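Local atomic coordinates of beta-lactamase (Escherichia coli, PDB entry 6PQ9), a protein that probably hydrolyses beta-lactam antibiotics to substituted beta-amino acids, as a class A beta-lactamase associated with antibiotic resistance. Residues 73-78 and 123-128; 79-84 and 142-147; 97-102 and 137-142. The protein carries 1 engineered substitution. All coordinates share one frame; numbering follows the deposited sequence.

Contact 1: residues 73-78 and 123-128; sequences HLALAV and EILKAT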
loop_
_atom_site.group_PDB
_atom_site.type_symbol
_atom_site.label_atom_id
_atom_site.label_comp_id
_atom_site.label_asym_id
_atom_site.label_seq_id
_atom_site.Cartn_x
_atom_site.Cartn_y
_atom_site.Cartn_z
ATOM N N HIS A 73 5.545 -2.654 -1.482
ATOM C CA HIS A 73 6.310 -3.854 -1.809
ATOM C C HIS A 73 7.528 -3.505 -2.645
ATOM O O HIS A 73 8.635 -4.000 -2.400
ATOM C CB HIS A 73 5.434 -4.849 -2.577
ATOM C CG HIS A 73 4.136 -5.178 -1.904
ATOM N ND1 HIS A 73 3.199 -4.224 -1.574
ATOM C CD2 HIS A 73 3.605 -6.370 -1.530
ATOM C CE1 HIS A 73 2.152 -4.807 -1.015
ATOM N NE2 HIS A 73 2.376 -6.108 -0.972
ATOM N N LEU A 74 7.325 -2.675 -3.672
ATOM C CA LEU A 74 8.433 -2.246 -4.514
ATOM C C LEU A 74 9.482 -1.491 -3.701
ATOM O O LEU A 74 10.690 -1.684 -3.901
ATOM C CB LEU A 74 7.904 -1.389 -5.657
ATOM C CG LEU A 74 8.923 -0.717 -6.584
ATOM C CD1 LEU A 74 9.781 -1.762 -7.307
ATOM C CD2 LEU A 74 8.175 0.160 -7.571
ATOM N N ALA A 75 9.045 -0.646 -2.758
ATOM C CA ALA A 75 10.005 0.105 -1.952
ATOM C C ALA A 75 10.877 -0.830 -1.109
ATOM O O ALA A 75 12.095 -0.630 -1.013
ATOM C CB ALA A 75 9.279 1.120 -1.065
ATOM N N LEU A 76 10.271 -1.859 -0.501
ATOM C CA LEU A 76 11.044 -2.916 0.158
ATOM C C LEU A 76 12.103 -3.496 -0.774
ATOM O O LEU A 76 13.273 -3.628 -0.402
ATOM C CB LEU A 76 10.117 -4.041 0.632
ATOM C CG LEU A 76 9.081 -3.703 1.703
ATOM C CD1 LEU A 76 8.244 -4.923 2.011
ATOM C CD2 LEU A 76 9.723 -3.131 2.964
ATOM N N ALA A 77 11.708 -3.838 -1.999
ATOM C CA ALA A 77 12.649 -4.480 -2.905
ATOM C C ALA A 77 13.808 -3.553 -3.252
ATOM O O ALA A 77 14.960 -4.003 -3.332
ATOM C CB ALA A 77 11.930 -4.953 -4.166
ATOM N N VAL A 78 13.535 -2.255 -3.457
ATOM C CA VAL A 78 14.590 -1.303 -3.808
ATOM C C VAL A 78 15.565 -1.138 -2.647
ATOM O O VAL A 78 16.792 -1.165 -2.818
ATOM C CB VAL A 78 13.982 0.057 -4.209
ATOM C CG1 VAL A 78 15.092 1.143 -4.359
ATOM C CG2 VAL A 78 13.133 -0.060 -5.476
ATOM N N GLU A 123 15.013 10.646 -3.956
ATOM C CA GLU A 123 13.941 11.498 -4.459
ATOM C C GLU A 123 12.897 10.694 -5.241
ATOM O O GLU A 123 11.696 10.983 -5.155
ATOM C CB GLU A 123 14.504 12.632 -5.318
ATOM C CG GLU A 123 13.402 13.590 -5.804
ATOM C CD GLU A 123 13.884 14.638 -6.801
ATOM O OE1 GLU A 123 15.104 14.880 -6.887
ATOM O OE2 GLU A 123 13.026 15.238 -7.486
ATOM N N ILE A 124 13.328 9.687 -6.006
ATOM C CA ILE A 124 12.374 8.850 -6.733
ATOM C C ILE A 124 11.530 8.027 -5.762
ATOM O O ILE A 124 10.327 7.835 -5.976
ATOM C CB ILE A 124 13.107 7.946 -7.741
ATOM C CG1 ILE A 124 13.978 8.781 -8.684
ATOM C CG2 ILE A 124 12.104 7.105 -8.527
ATOM C CD1 ILE A 124 15.109 8.007 -9.319
ATOM N N LEU A 125 12.149 7.520 -4.690
ATOM C CA LEU A 125 11.419 6.742 -3.695
ATOM C C LEU A 125 10.404 7.597 -2.951
ATOM O O LEU A 125 9.294 7.142 -2.659
ATOM C CB LEU A 125 12.398 6.131 -2.696
ATOM C CG LEU A 125 12.882 4.713 -2.953
ATOM C CD1 LEU A 125 13.930 4.388 -1.911
ATOM C CD2 LEU A 125 11.704 3.755 -2.896
ATOM N N LYS A 126 10.797 8.813 -2.580
ATOM C CA LYS A 126 9.881 9.713 -1.898
ATOM C C LYS A 126 8.645 9.981 -2.759
ATOM O O LYS A 126 7.506 9.845 -2.292
ATOM C CB LYS A 126 10.625 11.002 -1.540
ATOM C CG LYS A 126 9.747 12.142 -1.053
ATOM C CD LYS A 126 9.237 11.898 0.363
ATOM C CE LYS A 126 8.589 13.149 0.928
ATOM N NZ LYS A 126 7.638 12.834 2.036
ATOM N N ALA A 127 8.853 10.320 -4.036
ATOM C CA ALA A 127 7.727 10.538 -4.946
ATOM C C ALA A 127 6.838 9.301 -5.054
ATOM O O ALA A 127 5.605 9.408 -5.086
ATOM C CB ALA A 127 8.237 10.925 -6.336
ATOM N N THR A 128 7.454 8.120 -5.152
ATOM C CA THR A 128 6.695 6.899 -5.387
ATOM C C THR A 128 5.883 6.496 -4.159
ATOM O O THR A 128 4.708 6.133 -4.283
ATOM C CB THR A 128 7.651 5.783 -5.796
ATOM O OG1 THR A 128 8.409 6.208 -6.937
ATOM C CG2 THR A 128 6.888 4.498 -6.113
#

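Contact 2: residues 79-84 and 142-147; sequences LDKLDK and RFVGGT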
loop_
_atom_site.group_PDB
_atom_site.type_symbol
_atom_site.label_atom_id
_atom_site.label_comp_id
_atom_site.label_asym_id
_atom_site.label_seq_id
_atom_site.Cartn_x
_atom_site.Cartn_y
_atom_site.Cartn_z
ATOM N N LEU A 79 15.026 -0.947 -1.438
ATOM C CA LEU A 79 15.888 -0.706 -0.290
ATOM C C LEU A 79 16.699 -1.944 0.043
ATOM O O LEU A 79 17.886 -1.847 0.375
ATOM C CB LEU A 79 15.049 -0.255 0.905
ATOM C CG LEU A 79 14.457 1.138 0.654
ATOM C CD1 LEU A 79 13.377 1.507 1.678
ATOM C CD2 LEU A 79 15.584 2.173 0.609
ATOM N N ASP A 80 16.081 -3.120 -0.077
ATOM C CA ASP A 80 16.798 -4.368 0.150
ATOM C C ASP A 80 17.998 -4.485 -0.780
ATOM O O ASP A 80 19.111 -4.807 -0.344
ATOM C CB ASP A 80 15.853 -5.550 -0.035
ATOM C CG ASP A 80 16.529 -6.872 0.254
ATOM O OD1 ASP A 80 16.811 -7.118 1.446
ATOM O OD2 ASP A 80 16.790 -7.644 -0.706
ATOM N N LYS A 81 17.786 -4.213 -2.066
ATOM C CA LYS A 81 18.881 -4.171 -3.028
ATOM C C LYS A 81 19.949 -3.159 -2.623
ATOM O O LYS A 81 21.143 -3.453 -2.710
ATOM C CB LYS A 81 18.318 -3.851 -4.405
ATOM C CG LYS A 81 19.324 -3.467 -5.470
ATOM C CD LYS A 81 18.624 -3.541 -6.818
ATOM C CE LYS A 81 19.454 -2.997 -7.939
ATOM N NZ LYS A 81 20.712 -3.752 -8.090
ATOM N N LEU A 82 19.544 -1.961 -2.171
ATOM C CA LEU A 82 20.528 -0.974 -1.719
ATOM C C LEU A 82 21.305 -1.481 -0.513
ATOM O O LEU A 82 22.521 -1.286 -0.431
ATOM C CB LEU A 82 19.860 0.360 -1.372
ATOM C CG LEU A 82 19.101 1.150 -2.449
ATOM C CD1 LEU A 82 18.855 2.586 -1.988
ATOM C CD2 LEU A 82 19.802 1.115 -3.801
ATOM N N ASP A 83 20.612 -2.127 0.437
ATOM C CA ASP A 83 21.281 -2.724 1.591
ATOM C C ASP A 83 22.279 -3.792 1.160
ATOM O O ASP A 83 23.443 -3.767 1.572
ATOM C CB ASP A 83 20.251 -3.323 2.558
ATOM C CG ASP A 83 19.391 -2.269 3.226
ATOM O OD1 ASP A 83 19.774 -1.084 3.173
ATOM O OD2 ASP A 83 18.331 -2.624 3.806
ATOM N N LYS A 84 21.842 -4.739 0.326
ATOM C CA LYS A 84 22.680 -5.898 0.023
ATOM C C LYS A 84 23.884 -5.531 -0.831
ATOM O O LYS A 84 24.951 -6.132 -0.680
ATOM C CB LYS A 84 21.858 -6.999 -0.664
ATOM C CG LYS A 84 20.976 -7.760 0.327
ATOM C CD LYS A 84 20.158 -8.865 -0.316
ATOM C CE LYS A 84 19.193 -9.484 0.711
ATOM N NZ LYS A 84 18.156 -10.356 0.060
ATOM N N ARG A 142 12.255 -1.007 -13.038
ATOM C CA ARG A 142 13.417 -1.197 -13.898
ATOM C C ARG A 142 14.685 -1.346 -13.076
ATOM O O ARG A 142 15.534 -2.193 -13.385
ATOM C CB ARG A 142 13.545 -0.021 -14.871
ATOM C CG ARG A 142 12.653 -0.137 -16.094
ATOM C CD ARG A 142 12.293 1.213 -16.687
ATOM N NE ARG A 142 13.278 1.670 -17.665
ATOM C CZ ARG A 142 13.123 1.592 -18.994
ATOM N NH1 ARG A 142 14.076 2.050 -19.815
ATOM N NH2 ARG A 142 12.014 1.061 -19.507
ATOM N N PHE A 143 14.815 -0.551 -12.005
ATOM C CA PHE A 143 16.031 -0.576 -11.194
ATOM C C PHE A 143 16.227 -1.929 -10.519
ATOM O O PHE A 143 17.358 -2.413 -10.415
ATOM C CB PHE A 143 16.004 0.549 -10.157
ATOM C CG PHE A 143 17.230 0.596 -9.280
ATOM C CD1 PHE A 143 18.489 0.849 -9.828
ATOM C CD2 PHE A 143 17.133 0.388 -7.912
ATOM C CE1 PHE A 143 19.633 0.894 -9.023
ATOM C CE2 PHE A 143 18.279 0.434 -7.093
ATOM C CZ PHE A 143 19.533 0.687 -7.660
ATOM N N VAL A 144 15.140 -2.557 -10.051
ATOM C CA VAL A 144 15.249 -3.829 -9.344
ATOM C C VAL A 144 15.087 -5.037 -10.255
ATOM O O VAL A 144 15.080 -6.171 -9.761
ATOM C CB VAL A 144 14.218 -3.956 -8.205
ATOM C CG1 VAL A 144 14.484 -2.922 -7.136
ATOM C CG2 VAL A 144 12.788 -3.862 -8.744
ATOM N N GLY A 145 14.911 -4.840 -11.552
ATOM C CA GLY A 145 14.907 -5.946 -12.484
ATOM C C GLY A 145 13.559 -6.426 -12.973
ATOM O O GLY A 145 13.503 -7.462 -13.645
ATOM N N GLY A 146 12.479 -5.722 -12.667
ATOM C CA GLY A 146 11.171 -6.051 -13.188
ATOM C C GLY A 146 10.239 -6.570 -12.108
ATOM O O GLY A 146 10.626 -6.807 -10.964
ATOM N N THR A 147 8.971 -6.748 -12.512
ATOM C CA THR A 147 7.925 -7.153 -11.575
ATOM C C THR A 147 8.214 -8.522 -10.971
ATOM O O THR A 147 8.010 -8.738 -9.766
ATOM C CB THR A 147 6.555 -7.174 -12.267
ATOM O OG1 THR A 147 6.689 -7.675 -13.599
ATOM C CG2 THR A 147 5.955 -5.791 -12.323
#

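Contact 3: residues 97-102 and 137-142; sequences KSELLP and CDILFR. With ACT (acetate ion), chain H.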
loop_
_atom_site.group_PDB
_atom_site.type_symbol
_atom_site.label_atom_id
_atom_site.label_comp_id
_atom_site.label_asym_id
_atom_site.label_seq_id
_atom_site.Cartn_x
_atom_site.Cartn_y
_atom_site.Cartn_z
ATOM N N LYS A 97 13.676 11.083 -20.762
ATOM C CA LYS A 97 12.401 11.731 -21.047
ATOM C C LYS A 97 11.327 10.711 -21.400
ATOM O O LYS A 97 10.184 10.828 -20.949
ATOM C CB LYS A 97 12.557 12.739 -22.185
ATOM C CG LYS A 97 11.351 13.669 -22.368
ATOM C CD LYS A 97 11.563 14.596 -23.557
ATOM C CE LYS A 97 10.247 14.907 -24.276
ATOM N NZ LYS A 97 9.578 16.116 -23.723
ATOM N N SER A 98 11.680 9.688 -22.190
ATOM C CA SER A 98 10.705 8.678 -22.606
ATOM C C SER A 98 10.116 7.884 -21.441
ATOM O O SER A 98 9.126 7.164 -21.643
ATOM C CB SER A 98 11.337 7.708 -23.622
ATOM O OG SER A 98 12.370 6.928 -23.045
ATOM N N GLU A 99 10.693 7.982 -20.238
ATOM C CA GLU A 99 10.198 7.268 -19.069
ATOM C C GLU A 99 9.286 8.112 -18.200
ATOM O O GLU A 99 8.608 7.562 -17.324
ATOM C CB GLU A 99 11.359 6.766 -18.215
ATOM C CG GLU A 99 12.307 5.865 -18.949
ATOM C CD GLU A 99 13.511 5.514 -18.101
ATOM O OE1 GLU A 99 14.585 6.145 -18.256
ATOM O OE2 GLU A 99 13.372 4.601 -17.267
ATOM N N LEU A 100 9.255 9.428 -18.405
ATOM C CA LEU A 100 8.289 10.275 -17.709
ATOM C C LEU A 100 7.050 10.366 -18.596
ATOM O O LEU A 100 6.819 11.339 -19.315
ATOM C CB LEU A 100 8.905 11.626 -17.375
ATOM C CG LEU A 100 10.125 11.467 -16.444
ATOM C CD1 LEU A 100 10.965 12.711 -16.387
ATOM C CD2 LEU A 100 9.719 11.061 -15.023
ATOM N N LEU A 101 6.253 9.294 -18.551
ATOM C CA LEU A 101 5.078 9.169 -19.400
ATOM C C LEU A 101 4.056 10.265 -19.089
ATOM O O LEU A 101 3.968 10.742 -17.951
ATOM C CB LEU A 101 4.418 7.803 -19.218
ATOM C CG LEU A 101 5.237 6.558 -19.560
ATOM C CD1 LEU A 101 4.424 5.314 -19.265
ATOM C CD2 LEU A 101 5.643 6.590 -21.007
ATOM N N PRO A 102 3.251 10.670 -20.097
ATOM C CA PRO A 102 2.178 11.642 -19.855
ATOM C C PRO A 102 0.890 10.939 -19.452
ATOM O O PRO A 102 0.837 9.701 -19.464
ATOM C CB PRO A 102 2.043 12.329 -21.216
ATOM C CG PRO A 102 2.302 11.180 -22.203
ATOM C CD PRO A 102 3.255 10.212 -21.502
ATOM N N CYS A 137 7.336 4.785 -9.868
ATOM C CA CYS A 137 7.108 3.356 -9.684
ATOM C C CYS A 137 7.797 2.529 -10.767
ATOM O O CYS A 137 8.520 1.569 -10.468
ATOM C CB CYS A 137 5.603 3.084 -9.671
ATOM S SG CYS A 137 5.159 1.358 -9.602
ATOM N N ASP A 138 7.598 2.897 -12.033
ATOM C CA ASP A 138 8.152 2.100 -13.122
ATOM C C ASP A 138 9.658 2.278 -13.249
ATOM O O ASP A 138 10.363 1.323 -13.592
ATOM C CB ASP A 138 7.451 2.458 -14.425
ATOM C CG ASP A 138 6.023 1.950 -14.461
ATOM O OD1 ASP A 138 5.602 1.274 -13.492
ATOM O OD2 ASP A 138 5.322 2.221 -15.452
ATOM N N ILE A 139 10.166 3.482 -12.977
ATOM C CA ILE A 139 11.608 3.685 -12.885
ATOM C C ILE A 139 12.223 2.708 -11.883
ATOM O O ILE A 139 13.234 2.048 -12.165
ATOM C CB ILE A 139 11.915 5.148 -12.513
ATOM C CG1 ILE A 139 11.593 6.078 -13.682
ATOM C CG2 ILE A 139 13.370 5.308 -12.066
ATOM C CD1 ILE A 139 11.353 7.505 -13.250
ATOM N N LEU A 140 11.608 2.585 -10.699
ATOM C CA LEU A 140 12.172 1.704 -9.681
ATOM C C LEU A 140 12.000 0.229 -10.040
ATOM O O LEU A 140 12.848 -0.587 -9.667
ATOM C CB LEU A 140 11.550 2.002 -8.313
ATOM C CG LEU A 140 11.890 3.393 -7.763
ATOM C CD1 LEU A 140 11.103 3.671 -6.495
ATOM C CD2 LEU A 140 13.396 3.555 -7.525
ATOM N N PHE A 141 10.914 -0.141 -10.730
ATOM C CA PHE A 141 10.777 -1.527 -11.185
ATOM C C PHE A 141 11.932 -1.898 -12.091
ATOM O O PHE A 141 12.526 -2.975 -11.951
ATOM C CB PHE A 141 9.455 -1.742 -11.931
ATOM C CG PHE A 141 8.341 -2.301 -11.076
ATOM C CD1 PHE A 141 8.528 -3.450 -10.307
ATOM C CD2 PHE A 141 7.099 -1.678 -11.045
ATOM C CE1 PHE A 141 7.490 -3.959 -9.512
ATOM C CE2 PHE A 141 6.069 -2.175 -10.257
ATOM C CZ PHE A 141 6.266 -3.322 -9.492
ATOM N N ARG A 142 12.255 -1.007 -13.038
ATOM C CA ARG A 142 13.417 -1.197 -13.898
ATOM C C ARG A 142 14.685 -1.346 -13.076
ATOM O O ARG A 142 15.534 -2.193 -13.385
ATOM C CB ARG A 142 13.545 -0.021 -14.871
ATOM C CG ARG A 142 12.653 -0.137 -16.094
ATOM C CD ARG A 142 12.293 1.213 -16.687
ATOM N NE ARG A 142 13.278 1.670 -17.665
ATOM C CZ ARG A 142 13.123 1.592 -18.994
ATOM N NH1 ARG A 142 14.076 2.050 -19.815
ATOM N NH2 ARG A 142 12.014 1.061 -19.507
HETATM C C ACT H . 14.719 8.787 -24.920
HETATM O O ACT H . 14.055 9.665 -24.318
HETATM O OXT ACT H . 14.537 7.545 -24.955
HETATM C CH3 ACT H . 15.905 9.322 -25.724
#

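Contact 1: residues 73-78 and 123-128
Ala75 and Leu125 mark the closest backbone approach of two helical segments that run in roughly opposite directions, their CA atoms 7.0 Å apart. Little but carbon meets in this buried interface, and Leu125 does most of the reaching. Its isobutyl group spans the gap and spreads its two methyls along the facing helix. CD2 comes over the small side chain of Ala75, with Leu125 CD2 4.0 Å from Ala75 CB and almost as near to Ala75 CA. The chi1 of Leu125, -94°, is swung well away from a regular staggered value, and this turn places the fork between the helices. The other methyl faces Val78 one turn further on: Val78 CG1 lies 4.2 Å from Leu125 CD1. Val78 was modelled in two conformations, which leaves this second touch less certain than the first.

On the 123-128 side, Thr128 OG1 turns back into its own helix and donates to Ile124 O at 2.7 Å, tilted 32° from the carbonyl plane, while Thr128 N approaches the same oxygen from the other face. That carbonyl is thus gripped twice. Helix 203-214 closes over the pair, with Leu209 against Ala75 and Tyr208 against Leu125. Helix 134-144 packs on both segments through Leu140 and Phe141, and helix 147-156 lies against Leu74, Leu76 and Ala77 of helix 70-85.

Contact 2: residues 79-84 and 142-147
Phe143 and Val144 pack on Lys81 and Leu82 of helix 70-85 just ahead of a Schellman motif that terminates helix 134-144. Lys81 lies over one face of the Phe143 ring. With CG anti to the backbone N (chi1 167°), its chain reaches out straight as far as CE, and Lys81 CE sits 3.8 Å from the ring centroid, a CH-pi contact displaced toward the rim. Lys81 CE is also 3.3 Å from Phe143 O. A bend at chi4 (61°) carries the ammonium further out, leaving Lys81 NZ 5.0 Å from the centroid of the Phe143 ring: a long cation-pi approach beside the stronger pull of the salt bridge to Glu85. Leu82 meets the ring differently, its CD2 lying near the ring plane at the edge, 3.7 Å from Phe143 CE2. The ring therefore has a lysine methylene above it and a leucine methyl at its rim, while Ile121 of helix 121-130 also touches it. Alongside, Lys81 CD comes within 4.2 Å of Val144 CG1.

Past Val144 the chain turns with positive phi at Gly145, whose N returns to Arg142 O at 3.3 Å. Gly146 N probably donates a hydrogen bond to Phe141 O, and Gly146 takes the N-cap position of helix 147-156. This glycine-mediated Schellman turn, leading straight into another helix, is a helix-to-helix junction in the helical domain of the class A beta-lactamase fold.

Contact 3: residues 97-102 and 137-142
Glu99 lies across Ile139 and Arg142 and carries most of this contact, with Glu99 OE2 4.3 Å from Ile139 CG1. Deeper in, Leu100 and Ile139 make the buried apolar touch: Leu100 CD2 lies 4.3 Å from Ile139 CD1. Although the CB of Leu100 leaves its backbone pointing away from the helix, the branch at CG brings this methyl back to it. Leu100 is also the centre of an inverse gamma turn, closed by a weak bond from Leu101 N to Glu99 O.

The solvent side belongs to exposed Arg142 and Ser98. Glu99 OE2 stands 3.0 Å from Arg142 NE but hangs above the flat guanidinium, so this salt bridge rests on charge without a hydrogen bond; the two planes are 43° apart. Glu99 OE1 has a second partner, accepting a hydrogen bond from Lys96 N. Farther out, an acetate ion, probably from crystallisation, is held by Ser98, with Ser98 OG 3.0 Å from its OXT and Ser98 N 3.2 Å from its O.

The loop after strand 92-95 thereby rests on helix 134-144, whose Leu140 packs against helices 70-85 and 121-130 and whose Asp138 carboxylate accepts hydrogen bonds from Glu168 N and Glu169 N at the start of helix 168-171.

From the N terminus, helix 70-85 supplies the first segments of contacts 1 and 2 in succession, and the loop after strand 92-95 begins contact 3. The chain then reaches helix 121-130, where contact 1 closes a loop of 44 residues. Helix 134-144 follows, closing contact 3 over 34 residues and, at its far end, contact 2 over 57. Contact 3 is nested inside contact 2, and both share Arg142; contact 1 crosses the two. Val78 CG2 packs 3.6 Å from Val144 CG1, joining contacts 1 and 2, while Leu125 CD2 and Leu140 CD1 join contacts 1 and 3. Together they tie three helices and a surface loop into one cluster.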